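Local coordinates for protein BA42 (Bizionia argentinensis, PDB 4OA3) that is of unknown function but binds two calcium ions and consists of a single stand-alone TPM domain, at residues E7-E12 / G108-G113; K15-A20 / N141-G146; R33-K38 / F45-D50; K83-V88 / D92-T97; Q102-Q107 / L114-E119. All coordinates share one frame; numbering follows the deposited sequence.

Contact 1: E7-E12 / G108-G113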
# COMPACT_ATOMS: atom_id res chain seq x y z
N GLU A 7 19.02 -2.42 -1.71
CA GLU A 7 19.11 -3.73 -2.37
C GLU A 7 17.89 -4.61 -2.04
O GLU A 7 17.81 -5.72 -2.57
CB GLU A 7 20.40 -4.44 -1.97
N PHE A 8 16.92 -4.11 -1.20
CA PHE A 8 15.69 -4.85 -0.86
C PHE A 8 15.07 -5.43 -2.15
O PHE A 8 14.63 -6.58 -2.18
CB PHE A 8 14.61 -3.94 -0.21
CG PHE A 8 14.94 -3.03 0.96
CD1 PHE A 8 15.59 -3.53 2.09
CD2 PHE A 8 14.49 -1.71 1.00
CE1 PHE A 8 15.86 -2.69 3.18
CE2 PHE A 8 14.75 -0.89 2.10
CZ PHE A 8 15.43 -1.39 3.18
N LEU A 9 15.02 -4.59 -3.22
CA LEU A 9 14.43 -4.95 -4.49
C LEU A 9 15.37 -4.65 -5.62
O LEU A 9 16.04 -3.62 -5.61
CB LEU A 9 13.17 -4.07 -4.71
CG LEU A 9 12.02 -4.25 -3.75
CD1 LEU A 9 11.02 -3.10 -3.90
CD2 LEU A 9 11.31 -5.57 -4.00
N THR A 10 15.35 -5.51 -6.64
CA THR A 10 16.09 -5.18 -7.86
C THR A 10 15.28 -4.14 -8.65
O THR A 10 14.08 -3.95 -8.37
CB THR A 10 16.29 -6.39 -8.77
OG1 THR A 10 15.03 -6.81 -9.27
CG2 THR A 10 17.04 -7.56 -8.07
N ALA A 11 15.89 -3.54 -9.67
CA ALA A 11 15.18 -2.58 -10.51
C ALA A 11 14.00 -3.26 -11.19
O ALA A 11 12.92 -2.67 -11.29
CB ALA A 11 16.11 -2.01 -11.57
N GLU A 12 14.18 -4.50 -11.65
CA GLU A 12 13.12 -5.26 -12.30
C GLU A 12 11.95 -5.51 -11.31
O GLU A 12 10.79 -5.39 -11.69
CB GLU A 12 13.67 -6.58 -12.86
CG GLU A 12 12.65 -7.41 -13.62
CD GLU A 12 13.24 -8.61 -14.33
OE1 GLU A 12 13.57 -9.60 -13.65
OE2 GLU A 12 13.38 -8.56 -15.58
N GLY A 108 9.66 -16.12 1.33
CA GLY A 108 10.80 -15.37 0.82
C GLY A 108 10.55 -14.69 -0.52
O GLY A 108 11.50 -14.36 -1.23
N ASN A 109 9.27 -14.48 -0.88
CA ASN A 109 8.91 -13.88 -2.16
C ASN A 109 8.49 -12.45 -1.89
O ASN A 109 7.31 -12.12 -1.88
CB ASN A 109 7.78 -14.66 -2.81
CG ASN A 109 8.11 -16.08 -3.12
OD1 ASN A 109 9.28 -16.43 -3.34
ND2 ASN A 109 7.08 -16.93 -3.17
N PHE A 110 9.48 -11.59 -1.63
CA PHE A 110 9.24 -10.21 -1.24
C PHE A 110 8.51 -9.40 -2.32
O PHE A 110 7.47 -8.81 -2.04
CB PHE A 110 10.59 -9.59 -0.86
CG PHE A 110 10.49 -8.22 -0.25
CD1 PHE A 110 9.95 -8.04 1.02
CD2 PHE A 110 11.07 -7.12 -0.87
CE1 PHE A 110 9.88 -6.77 1.59
CE2 PHE A 110 11.03 -5.86 -0.27
CZ PHE A 110 10.40 -5.69 0.93
N LYS A 111 9.02 -9.40 -3.54
CA LYS A 111 8.36 -8.71 -4.65
C LYS A 111 6.94 -9.22 -4.83
O LYS A 111 5.99 -8.44 -4.88
CB LYS A 111 9.16 -8.84 -5.96
CG LYS A 111 8.49 -8.18 -7.18
CD LYS A 111 8.38 -9.09 -8.39
CE LYS A 111 7.27 -10.10 -8.29
NZ LYS A 111 7.25 -10.99 -9.48
N GLN A 112 6.77 -10.55 -4.88
CA GLN A 112 5.44 -11.08 -5.12
C GLN A 112 4.44 -10.75 -4.03
O GLN A 112 3.25 -10.55 -4.31
CB GLN A 112 5.49 -12.61 -5.35
CG GLN A 112 4.28 -13.12 -6.12
CD GLN A 112 4.20 -12.51 -7.50
OE1 GLN A 112 5.17 -12.52 -8.27
NE2 GLN A 112 3.06 -11.93 -7.85
N GLY A 113 4.89 -10.69 -2.80
CA GLY A 113 4.01 -10.29 -1.71
C GLY A 113 3.48 -8.89 -1.91
O GLY A 113 2.30 -8.61 -1.71

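Contact 2: K15-A20 / N141-G146. With CA (calcium ion), chain B.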
# COMPACT_ATOMS: atom_id res chain seq x y z
N LYS A 15 10.12 -2.21 -10.70
CA LYS A 15 9.30 -1.92 -11.85
C LYS A 15 7.98 -2.71 -11.79
O LYS A 15 6.92 -2.15 -12.10
CB LYS A 15 10.06 -2.24 -13.15
CG LYS A 15 9.21 -2.17 -14.41
CD LYS A 15 9.95 -2.79 -15.60
CE LYS A 15 9.19 -2.91 -16.91
NZ LYS A 15 7.72 -2.68 -16.82
N ALA A 16 8.03 -3.96 -11.37
CA ALA A 16 6.84 -4.80 -11.27
C ALA A 16 5.88 -4.25 -10.22
O ALA A 16 4.65 -4.26 -10.40
CB ALA A 16 7.23 -6.23 -10.92
N ILE A 17 6.43 -3.72 -9.13
CA ILE A 17 5.61 -3.14 -8.06
C ILE A 17 4.94 -1.87 -8.50
O ILE A 17 3.74 -1.69 -8.28
CB ILE A 17 6.44 -2.99 -6.79
CG1 ILE A 17 6.84 -4.41 -6.24
CG2 ILE A 17 5.68 -2.22 -5.73
CD1 ILE A 17 7.98 -4.37 -5.30
N VAL A 18 5.69 -0.97 -9.14
CA VAL A 18 5.12 0.28 -9.61
C VAL A 18 4.04 -0.00 -10.67
O VAL A 18 3.01 0.67 -10.71
CB VAL A 18 6.25 1.21 -10.13
CG1 VAL A 18 5.68 2.44 -10.82
CG2 VAL A 18 7.16 1.63 -8.98
N ASP A 19 4.28 -1.00 -11.53
CA ASP A 19 3.31 -1.40 -12.57
C ASP A 19 2.03 -1.98 -11.90
O ASP A 19 0.91 -1.67 -12.34
CB ASP A 19 3.88 -2.50 -13.49
CG ASP A 19 4.97 -2.03 -14.45
OD1 ASP A 19 5.17 -0.82 -14.57
OD2 ASP A 19 5.65 -2.90 -15.03
N ALA A 20 2.19 -2.70 -10.77
CA ALA A 20 1.04 -3.25 -10.03
C ALA A 20 0.19 -2.12 -9.43
O ALA A 20 -1.03 -2.16 -9.46
CB ALA A 20 1.51 -4.19 -8.94
N ASN A 141 3.33 6.95 -7.70
CA ASN A 141 3.36 5.50 -7.55
C ASN A 141 4.75 5.02 -7.16
O ASN A 141 4.91 3.84 -6.89
CB ASN A 141 2.90 4.83 -8.81
CG ASN A 141 1.49 5.18 -9.22
OD1 ASN A 141 0.68 5.73 -8.48
ND2 ASN A 141 1.15 4.71 -10.44
N THR A 142 5.71 5.95 -7.05
CA THR A 142 7.10 5.69 -6.63
C THR A 142 7.13 4.96 -5.32
O THR A 142 6.41 5.36 -4.39
CB THR A 142 7.78 7.06 -6.34
OG1 THR A 142 7.41 8.02 -7.30
CG2 THR A 142 9.29 7.00 -6.27
N ILE A 143 8.08 4.03 -5.16
CA ILE A 143 8.28 3.38 -3.86
C ILE A 143 9.08 4.37 -3.02
O ILE A 143 10.14 4.86 -3.45
CB ILE A 143 9.01 2.03 -4.00
CG1 ILE A 143 8.15 1.07 -4.87
CG2 ILE A 143 9.30 1.40 -2.60
CD1 ILE A 143 8.72 -0.28 -4.98
N SER A 144 8.57 4.69 -1.85
CA SER A 144 9.23 5.60 -0.95
C SER A 144 10.23 4.78 -0.15
O SER A 144 9.92 3.69 0.36
CB SER A 144 8.19 6.26 -0.04
OG SER A 144 8.79 6.87 1.08
N LYS A 145 11.47 5.28 -0.07
CA LYS A 145 12.51 4.61 0.71
C LYS A 145 13.02 5.49 1.85
O LYS A 145 13.27 6.66 1.63
CB LYS A 145 13.65 4.19 -0.21
CG LYS A 145 13.17 3.19 -1.26
CD LYS A 145 14.21 2.12 -1.54
CE LYS A 145 13.70 1.12 -2.54
NZ LYS A 145 13.43 1.74 -3.85
N GLY A 146 13.08 4.91 3.05
CA GLY A 146 13.56 5.57 4.27
C GLY A 146 14.57 4.69 5.01
O GLY A 146 14.95 3.62 4.48
OXT GLY A 146 14.96 5.06 6.14
CA CA B . -1.06 6.91 -7.58
O HOH W 1 0.02 6.29 -5.53

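Contact 3: R33-K38 / F45-D50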
# COMPACT_ATOMS: atom_id res chain seq x y z
N ARG A 33 0.54 3.54 -2.11
CA ARG A 33 2.00 3.64 -2.12
C ARG A 33 2.60 2.61 -1.19
O ARG A 33 1.95 2.15 -0.24
CB ARG A 33 2.54 5.01 -1.70
CG ARG A 33 2.09 6.11 -2.65
CD ARG A 33 2.85 7.41 -2.47
NE ARG A 33 4.25 7.22 -2.86
CZ ARG A 33 5.21 8.10 -2.62
NH1 ARG A 33 4.94 9.22 -1.98
NH2 ARG A 33 6.44 7.84 -3.00
N VAL A 34 3.83 2.24 -1.49
CA VAL A 34 4.67 1.38 -0.68
C VAL A 34 5.80 2.22 -0.11
O VAL A 34 6.38 3.04 -0.84
CB VAL A 34 5.24 0.23 -1.51
CG1 VAL A 34 6.26 -0.61 -0.74
CG2 VAL A 34 4.13 -0.67 -2.03
N HIS A 35 6.12 1.99 1.18
CA HIS A 35 7.29 2.60 1.80
C HIS A 35 8.10 1.48 2.41
O HIS A 35 7.55 0.64 3.14
CB HIS A 35 6.95 3.59 2.90
CG HIS A 35 8.14 4.10 3.67
ND1 HIS A 35 8.87 5.21 3.25
CD2 HIS A 35 8.65 3.66 4.85
CE1 HIS A 35 9.77 5.42 4.21
NE2 HIS A 35 9.68 4.53 5.16
N LEU A 36 9.39 1.46 2.11
CA LEU A 36 10.30 0.47 2.65
C LEU A 36 11.34 1.16 3.55
O LEU A 36 11.89 2.19 3.18
CB LEU A 36 11.06 -0.24 1.53
CG LEU A 36 10.17 -0.89 0.41
CD1 LEU A 36 11.04 -1.58 -0.64
CD2 LEU A 36 9.20 -1.91 0.98
N GLU A 37 11.63 0.52 4.69
CA GLU A 37 12.74 0.96 5.53
C GLU A 37 13.26 -0.25 6.29
O GLU A 37 12.61 -1.29 6.34
CB GLU A 37 12.41 2.15 6.42
CG GLU A 37 11.37 1.91 7.50
CD GLU A 37 10.91 3.19 8.18
OE1 GLU A 37 10.99 4.28 7.55
OE2 GLU A 37 10.38 3.09 9.30
N LYS A 38 14.48 -0.14 6.83
CA LYS A 38 15.09 -1.32 7.45
C LYS A 38 14.40 -1.72 8.75
O LYS A 38 14.00 -2.87 8.91
CB LYS A 38 16.59 -1.07 7.69
N PHE A 45 2.19 1.03 13.96
CA PHE A 45 1.07 1.82 13.43
C PHE A 45 1.40 3.31 13.48
O PHE A 45 1.22 3.99 12.47
CB PHE A 45 -0.19 1.53 14.24
CG PHE A 45 -1.44 2.21 13.74
CD1 PHE A 45 -1.84 3.43 14.26
CD2 PHE A 45 -2.20 1.63 12.74
CE1 PHE A 45 -3.03 4.03 13.82
CE2 PHE A 45 -3.39 2.22 12.31
CZ PHE A 45 -3.78 3.42 12.85
N ASP A 46 1.93 3.82 14.62
CA ASP A 46 2.31 5.20 14.75
C ASP A 46 3.40 5.55 13.73
O ASP A 46 3.37 6.64 13.16
CB ASP A 46 2.79 5.58 16.18
CG ASP A 46 1.67 5.93 17.14
OD1 ASP A 46 0.51 5.55 16.88
OD2 ASP A 46 1.95 6.59 18.16
N ARG A 47 4.37 4.66 13.51
CA ARG A 47 5.40 4.95 12.54
C ARG A 47 4.78 5.05 11.13
O ARG A 47 5.09 5.97 10.37
CB ARG A 47 6.52 3.90 12.57
CG ARG A 47 7.58 4.05 11.46
CD ARG A 47 8.24 5.41 11.44
NE ARG A 47 9.24 5.50 10.37
CZ ARG A 47 9.79 6.64 9.94
NH1 ARG A 47 9.46 7.80 10.50
NH2 ARG A 47 10.65 6.62 8.93
N ALA A 48 3.93 4.08 10.78
CA ALA A 48 3.28 4.14 9.46
C ALA A 48 2.45 5.42 9.29
O ALA A 48 2.45 6.01 8.22
CB ALA A 48 2.40 2.93 9.27
N MET A 49 1.76 5.87 10.34
CA MET A 49 0.98 7.11 10.34
C MET A 49 1.91 8.32 10.11
O MET A 49 1.58 9.17 9.30
CB MET A 49 0.26 7.24 11.67
CG MET A 49 -0.66 8.41 11.75
SD MET A 49 -1.85 8.21 13.11
CE MET A 49 -0.80 8.31 14.46
N ASP A 50 3.09 8.34 10.75
CA ASP A 50 4.06 9.42 10.52
C ASP A 50 4.53 9.40 9.07
O ASP A 50 4.67 10.44 8.44
CB ASP A 50 5.28 9.30 11.45
CG ASP A 50 5.04 9.59 12.93
OD1 ASP A 50 4.07 10.32 13.25
OD2 ASP A 50 5.85 9.16 13.75

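Contact 4: K83-V88 / D92-T97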
# COMPACT_ATOMS: atom_id res chain seq x y z
N LYS A 83 -8.62 8.35 6.52
CA LYS A 83 -9.92 8.45 7.16
C LYS A 83 -11.11 8.08 6.29
O LYS A 83 -12.07 7.52 6.80
CB LYS A 83 -10.13 9.85 7.76
CG LYS A 83 -11.34 9.92 8.68
CD LYS A 83 -11.42 11.26 9.39
CE LYS A 83 -12.70 11.41 10.19
NZ LYS A 83 -13.55 12.51 9.66
N GLY A 84 -11.06 8.41 5.01
CA GLY A 84 -12.15 8.10 4.09
C GLY A 84 -12.41 6.62 4.03
O GLY A 84 -13.57 6.17 3.97
N ILE A 85 -11.35 5.81 4.09
CA ILE A 85 -11.47 4.37 4.12
C ILE A 85 -12.02 3.93 5.46
O ILE A 85 -12.98 3.17 5.54
CB ILE A 85 -10.09 3.71 3.81
CG1 ILE A 85 -9.71 4.02 2.34
CG2 ILE A 85 -10.15 2.19 4.05
CD1 ILE A 85 -8.23 3.90 2.03
N ASN A 86 -11.38 4.36 6.55
CA ASN A 86 -11.78 3.89 7.86
C ASN A 86 -13.23 4.24 8.23
O ASN A 86 -13.86 3.49 8.98
CB ASN A 86 -10.81 4.42 8.90
CG ASN A 86 -9.39 3.93 8.71
OD1 ASN A 86 -9.14 2.84 8.19
ND2 ASN A 86 -8.42 4.75 9.09
N ASP A 87 -13.76 5.35 7.70
CA ASP A 87 -15.15 5.77 7.99
C ASP A 87 -16.19 4.83 7.39
O ASP A 87 -17.34 4.85 7.84
CB ASP A 87 -15.45 7.16 7.39
CG ASP A 87 -14.85 8.37 8.09
OD1 ASP A 87 -14.41 8.24 9.26
OD2 ASP A 87 -14.91 9.48 7.51
N VAL A 88 -15.84 4.07 6.34
CA VAL A 88 -16.83 3.21 5.65
C VAL A 88 -16.62 1.71 5.66
O VAL A 88 -17.58 0.97 5.48
CB VAL A 88 -17.07 3.71 4.21
CG1 VAL A 88 -17.54 5.16 4.21
CG2 VAL A 88 -15.84 3.52 3.30
N ASP A 92 -12.81 -6.28 9.06
CA ASP A 92 -12.03 -7.28 8.33
C ASP A 92 -11.53 -6.76 6.95
O ASP A 92 -11.00 -7.55 6.18
CB ASP A 92 -12.89 -8.55 8.13
CG ASP A 92 -14.06 -8.44 7.15
OD1 ASP A 92 -14.44 -7.30 6.80
OD2 ASP A 92 -14.59 -9.50 6.75
N PHE A 93 -11.72 -5.47 6.63
CA PHE A 93 -11.41 -4.91 5.32
C PHE A 93 -10.07 -5.27 4.73
O PHE A 93 -10.00 -5.66 3.56
CB PHE A 93 -11.58 -3.40 5.37
CG PHE A 93 -11.42 -2.75 4.01
CD1 PHE A 93 -12.34 -2.98 3.00
CD2 PHE A 93 -10.30 -1.97 3.72
CE1 PHE A 93 -12.16 -2.43 1.72
CE2 PHE A 93 -10.15 -1.39 2.47
CZ PHE A 93 -11.06 -1.65 1.47
N TRP A 94 -9.00 -5.15 5.53
CA TRP A 94 -7.66 -5.41 5.02
C TRP A 94 -7.18 -6.84 5.16
O TRP A 94 -6.05 -7.12 4.78
CB TRP A 94 -6.64 -4.47 5.69
CG TRP A 94 -6.79 -3.03 5.34
CD1 TRP A 94 -7.02 -1.99 6.20
CD2 TRP A 94 -6.73 -2.45 4.03
NE1 TRP A 94 -7.03 -0.80 5.51
CE2 TRP A 94 -6.84 -1.06 4.18
CE3 TRP A 94 -6.55 -2.99 2.75
CZ2 TRP A 94 -6.80 -0.19 3.09
CZ3 TRP A 94 -6.45 -2.12 1.67
CH2 TRP A 94 -6.62 -0.75 1.84
N ASP A 95 -8.03 -7.78 5.65
CA ASP A 95 -7.55 -9.12 5.89
C ASP A 95 -7.04 -9.85 4.66
O ASP A 95 -5.99 -10.47 4.74
CB ASP A 95 -8.61 -9.99 6.59
CG ASP A 95 -8.97 -9.57 8.01
OD1 ASP A 95 -8.37 -8.59 8.52
OD2 ASP A 95 -9.86 -10.22 8.61
N THR A 96 -7.75 -9.78 3.54
CA THR A 96 -7.30 -10.45 2.33
C THR A 96 -6.00 -9.86 1.79
O THR A 96 -5.17 -10.60 1.28
CB THR A 96 -8.40 -10.50 1.27
OG1 THR A 96 -8.84 -9.22 0.85
CG2 THR A 96 -9.60 -11.33 1.71
N THR A 97 -5.80 -8.53 1.96
CA THR A 97 -4.56 -7.88 1.51
C THR A 97 -3.39 -8.35 2.37
O THR A 97 -2.36 -8.75 1.86
CB THR A 97 -4.75 -6.37 1.56
OG1 THR A 97 -5.82 -5.97 0.66
CG2 THR A 97 -3.48 -5.60 1.17
O HOH W 2 -7.07 1.48 7.11

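Contact 5: Q102-Q107 / L114-E119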
# COMPACT_ATOMS: atom_id res chain seq x y z
N GLN A 102 1.50 -11.68 3.39
CA GLN A 102 2.12 -12.61 4.31
C GLN A 102 2.38 -13.97 3.68
O GLN A 102 3.41 -14.57 3.91
CB GLN A 102 1.24 -12.79 5.55
CG GLN A 102 1.95 -13.58 6.67
CD GLN A 102 3.18 -12.84 7.12
OE1 GLN A 102 3.11 -11.66 7.44
NE2 GLN A 102 4.36 -13.45 7.00
N LEU A 103 1.45 -14.45 2.86
CA LEU A 103 1.63 -15.73 2.18
C LEU A 103 2.92 -15.74 1.41
O LEU A 103 3.65 -16.74 1.40
CB LEU A 103 0.45 -15.99 1.25
CG LEU A 103 0.54 -17.25 0.39
CD1 LEU A 103 0.60 -18.53 1.26
CD2 LEU A 103 -0.63 -17.32 -0.57
N GLN A 104 3.23 -14.64 0.71
CA GLN A 104 4.45 -14.59 -0.07
C GLN A 104 5.65 -14.26 0.79
O GLN A 104 6.71 -14.84 0.57
CB GLN A 104 4.32 -13.57 -1.19
CG GLN A 104 3.17 -13.82 -2.15
CD GLN A 104 3.25 -15.20 -2.74
OE1 GLN A 104 4.32 -15.67 -3.12
NE2 GLN A 104 2.11 -15.89 -2.76
N PHE A 105 5.51 -13.37 1.78
CA PHE A 105 6.65 -13.01 2.63
C PHE A 105 7.16 -14.20 3.42
O PHE A 105 8.36 -14.34 3.55
CB PHE A 105 6.31 -11.87 3.61
CG PHE A 105 6.30 -10.46 3.09
CD1 PHE A 105 6.44 -10.19 1.73
CD2 PHE A 105 6.19 -9.38 3.96
CE1 PHE A 105 6.48 -8.87 1.26
CE2 PHE A 105 6.19 -8.07 3.49
CZ PHE A 105 6.31 -7.83 2.14
N LYS A 106 6.26 -15.10 3.87
CA LYS A 106 6.70 -16.28 4.63
C LYS A 106 7.46 -17.28 3.77
O LYS A 106 8.19 -18.10 4.32
CB LYS A 106 5.54 -16.92 5.40
CG LYS A 106 4.71 -17.92 4.64
CD LYS A 106 3.32 -18.04 5.26
CE LYS A 106 2.71 -19.40 5.04
NZ LYS A 106 1.30 -19.47 5.51
N GLN A 107 7.35 -17.19 2.43
CA GLN A 107 8.09 -18.01 1.48
C GLN A 107 9.34 -17.33 0.89
O GLN A 107 9.97 -17.89 -0.00
CB GLN A 107 7.18 -18.39 0.31
CG GLN A 107 5.97 -19.20 0.68
CD GLN A 107 5.16 -19.48 -0.55
OE1 GLN A 107 5.47 -20.38 -1.34
NE2 GLN A 107 4.08 -18.74 -0.75
N LEU A 114 4.37 -7.97 -2.32
CA LEU A 114 3.91 -6.60 -2.53
C LEU A 114 2.99 -6.53 -3.73
O LEU A 114 1.96 -5.87 -3.66
CB LEU A 114 5.10 -5.68 -2.72
CG LEU A 114 5.91 -5.47 -1.43
CD1 LEU A 114 7.18 -4.69 -1.70
CD2 LEU A 114 5.06 -4.73 -0.36
N VAL A 115 3.32 -7.20 -4.83
CA VAL A 115 2.45 -7.17 -6.01
C VAL A 115 1.08 -7.73 -5.68
O VAL A 115 0.05 -7.16 -6.04
CB VAL A 115 3.09 -7.94 -7.16
CG1 VAL A 115 2.08 -8.23 -8.29
CG2 VAL A 115 4.30 -7.18 -7.71
N ASP A 116 1.06 -8.89 -5.00
CA ASP A 116 -0.21 -9.52 -4.64
C ASP A 116 -1.04 -8.71 -3.67
O ASP A 116 -2.27 -8.63 -3.81
CB ASP A 116 0.04 -10.91 -4.05
CG ASP A 116 0.53 -11.94 -5.05
OD1 ASP A 116 0.59 -11.61 -6.28
OD2 ASP A 116 0.86 -13.05 -4.62
N GLY A 117 -0.39 -8.05 -2.72
CA GLY A 117 -1.08 -7.18 -1.80
C GLY A 117 -1.66 -5.98 -2.50
O GLY A 117 -2.78 -5.58 -2.22
N ILE A 118 -0.89 -5.37 -3.43
CA ILE A 118 -1.37 -4.22 -4.16
C ILE A 118 -2.61 -4.61 -4.98
O ILE A 118 -3.60 -3.86 -5.00
CB ILE A 118 -0.23 -3.64 -5.04
CG1 ILE A 118 0.85 -2.96 -4.14
CG2 ILE A 118 -0.78 -2.68 -6.13
CD1 ILE A 118 2.16 -2.79 -4.79
N GLU A 119 -2.55 -5.74 -5.65
CA GLU A 119 -3.69 -6.18 -6.44
C GLU A 119 -4.94 -6.39 -5.56
O GLU A 119 -6.03 -5.92 -5.88
CB GLU A 119 -3.36 -7.47 -7.19
CG GLU A 119 -4.51 -7.99 -8.05
CD GLU A 119 -4.23 -9.28 -8.79
OE1 GLU A 119 -3.56 -10.17 -8.22
OE2 GLU A 119 -4.74 -9.42 -9.93
O HOH W 3 -0.21 -14.01 -2.32

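Contact 1: E7-E12 / G108-G113
Apolar packing carries most of this contact, and the ring of Phe110 is its centre, met by Leu9 and Phe8 of the N-terminal arm. The CD2 methyl of Leu9 lies 3.5 Å from CD2 of Phe110, and the branch carbon CG of Leu9 comes within 4.0 Å of Phe110 CE2. The two side chains cross at about a right angle, with the methyl approaching the ring obliquely. Phe110 reaches the arm because its CG stands anti to the backbone N (chi1 -172°). Phe8 offers only its root, CB lying 4.1 Å from Phe110 CE2, while its own ring turns off toward Leu36 and Val72. Leu36 touches all three side chains, which places the contact on the face of the inner strand 31-37 that helices 11-24 and 110-128 cover in this alpha/beta TPM domain, where the arm meets the first turn of helix 110-128. Polar interactions lie around this core. Lys111 has its CB 4.4 Å from Leu9 CD2, but its chain leads away and NZ donates to Gln112 OE1 at 2.9 Å, from a position tilted 32° off the carbonyl plane. Both segments contain helix ends. Thr10 N-caps helix 11-24 through its side chain, and its own backbone N donates to Glu13 OE1, completing a capping box. Across the contact, Gly108 closes the preceding helix with a Schellman motif.

Contact 2: K15-A20 / N141-G146
Val18 and Asn141 bring the two backbones to 5.9 Å, CA to CA, where helix 11-24 passes the tail that leads into strand 144-145. This tail ends as an edge strand of the mixed sheet, parallel to strand 31-37, with Ser144 bonded through its backbone to Val34 and Leu36. The buried heart is a meeting of two isoleucines at about a right angle: CD1 of Ile143 sits 3.7 Å from Ile17 CG2 and 4.0 Å from Ile17 CB. The chi1 of Ile17 (-66°) puts CG2 anti to the backbone N, and that branch takes the methyl. In the Val18 conformer described, one of two deposited, CG2 lies 3.8 Å from Asn141 O, a contact that remains doubtful. Beyond Val18, Asn141 turns its amide oxygen to a metal site completed by Glu25, Glu31, Asp137 and the carbonyl of Leu139. Asn141 OD1 binds the calcium ion at 2.3 Å, and water 1 joins the same calcium ion at 2.4 Å.

Contact 3: R33-K38 / F45-D50
Glu37 and Arg47 form a side-on salt bridge that is nearly the whole of this contact. Arg47 NH2 donates to Glu37 OE1 at 2.7 Å, and Arg47 NE donates to Glu37 OE2 at 2.9 Å along an almost straight line (170° at the hydrogen). The two side chains approach from opposite directions, and carboxylate and guanidinium end nearly coplanar, 22° apart. Glu37 holds its CG between the backbone N and the carbonyl carbon (chi1 66°), and beyond it the chain runs extended toward the helix. A second donor reaches OE1, His35 NE2 at 2.7 Å: Glu37 OE1 lies in the imidazole plane, whereas His35 NE2 comes to it from above the carboxylate plane. Tyr69 OH is hydrogen-bonded to OE2. Away from this knot the contact is loose. His35 and Ala48 CA atoms, the nearest pair, are 8.8 Å apart, and Arg47, on the outer side, is partly exposed. The bridge thus ties strand 31-37 to helix 44-54 inside the beta-alpha-beta unit that continues into strand 65-71. With both carboxylate oxygens engaged by hydrogen-bonding partners, one an arginine in bidentate contact, a buried Glu37 would probably stay ionised, its charge balanced within the contact.

Contact 4: K83-V88 / D92-T97
Ile85 packs against Phe93 and Trp94 in a small, mainly apolar contact that joins the short helix 83-86, which follows strand 76-81, to the turn leading into helix 95-105. The CG2 branch of Ile85 does the touching. It lies 3.9 Å from Phe93 CE2 and 4.2 Å from Trp94 CZ2, approaching both rings obliquely, and the Ile85 and Phe93 side chains cross at about a right angle. With chi1 at -67° this branch is anti to the backbone N of Ile85, which brings its methyl against the two rings. The two rings are themselves set against each other: CD2 of Phe93 stands 3.5 Å above the Trp94 plane, over its centre. A type I beta turn from Asp92 to Asp95 places these neighbouring side chains together, closed by Asp95 N to Asp92 O at 3.0 Å. Helix 110-128 adds Leu125 against Ile85, Ala124 against Phe93 and Ala121 against Trp94. The polar edge of the contact is spanned by water 2, which lies in the indole plane. It accepts from Trp94 NE1 at 2.8 Å and donates to Asn86 OD1 at 2.7 Å. The indole N-H thus finds its acceptor in solvent, and the link between Asn86 and Trp94 is an indirect one; the direct contact is one methyl resting against two adjoining aromatic rings, apolar throughout.

Contact 5: Q102-Q107 / L114-E119
Asp116 OD2 accepts a hydrogen bond of 2.7 Å from water 3, and the same oxygen rests against Gln104, 3.5 Å from its CG. Water 3 also accepts a hydrogen bond from Gln104 NE2 at 3.0 Å, bridging the two side chains. Direct approach is too long for a bond: Gln104 NE2 and Asp116 OD2 are 3.6 Å apart, and the amide and carboxylate planes are turned 80° against each other. The remaining polar ends have partners near the linker. Gln104 OE1 accepts from Asn109 ND2, while Asp116 OD1 accepts from Gln112 NE2 one turn earlier in its own helix. With CG anti to the carbonyl carbon (chi1 -58°), Gln104 sets that carbon against the aspartate, and the bend at chi2 (-56°) turns the amide to the water. On the inner side the contact turns apolar. Phe105 CZ meets Leu114 CD2 at 4.2 Å, the side chains crossing at a slant. At the end of the first helix, Gln107 NE2 bonds back to Leu103 O at 3.0 Å. The segments belong to a helical hairpin, helices 95-105 and 110-128 joined by a short linker. Its buried side lies on the sheet: Leu114 packs on Ile68 and Val70 of strand 65-71 and on Ile17 of helix 11-24, while the ring of Phe105 meets that of Phe110 at a shallow angle and that of Phe77, on strand 76-81, nearly at right angles.

How the contacts relate
Contacts 1, 2 and 5 touch one another on the face of the sheet covered by helices 11-24 and 110-128. Leu9 CD1 of contact 1 touches Ile17 CD1 of contact 2 at 3.6 Å, and Ile17 CD1 reaches Leu114 CD1 of contact 5 at 3.7 Å. Contact 3 lies largely across the sheet, its centre about 17 Å from those of contacts 1 and 5, yet it is joined to contact 2 by a probable hydrogen bond between Ser144 OG and His35 ND1, 2.7 Å apart. Contact 4 lies about 25 Å, centre to centre, from contact 1 and meets only contact 5, through Thr97 CG2 and Gly117 O at 3.5 Å. Contact 2 alone holds a calcium ligand; the side chains of Ile85 and His35 remain about 12 and 14 Å from a calcium ion.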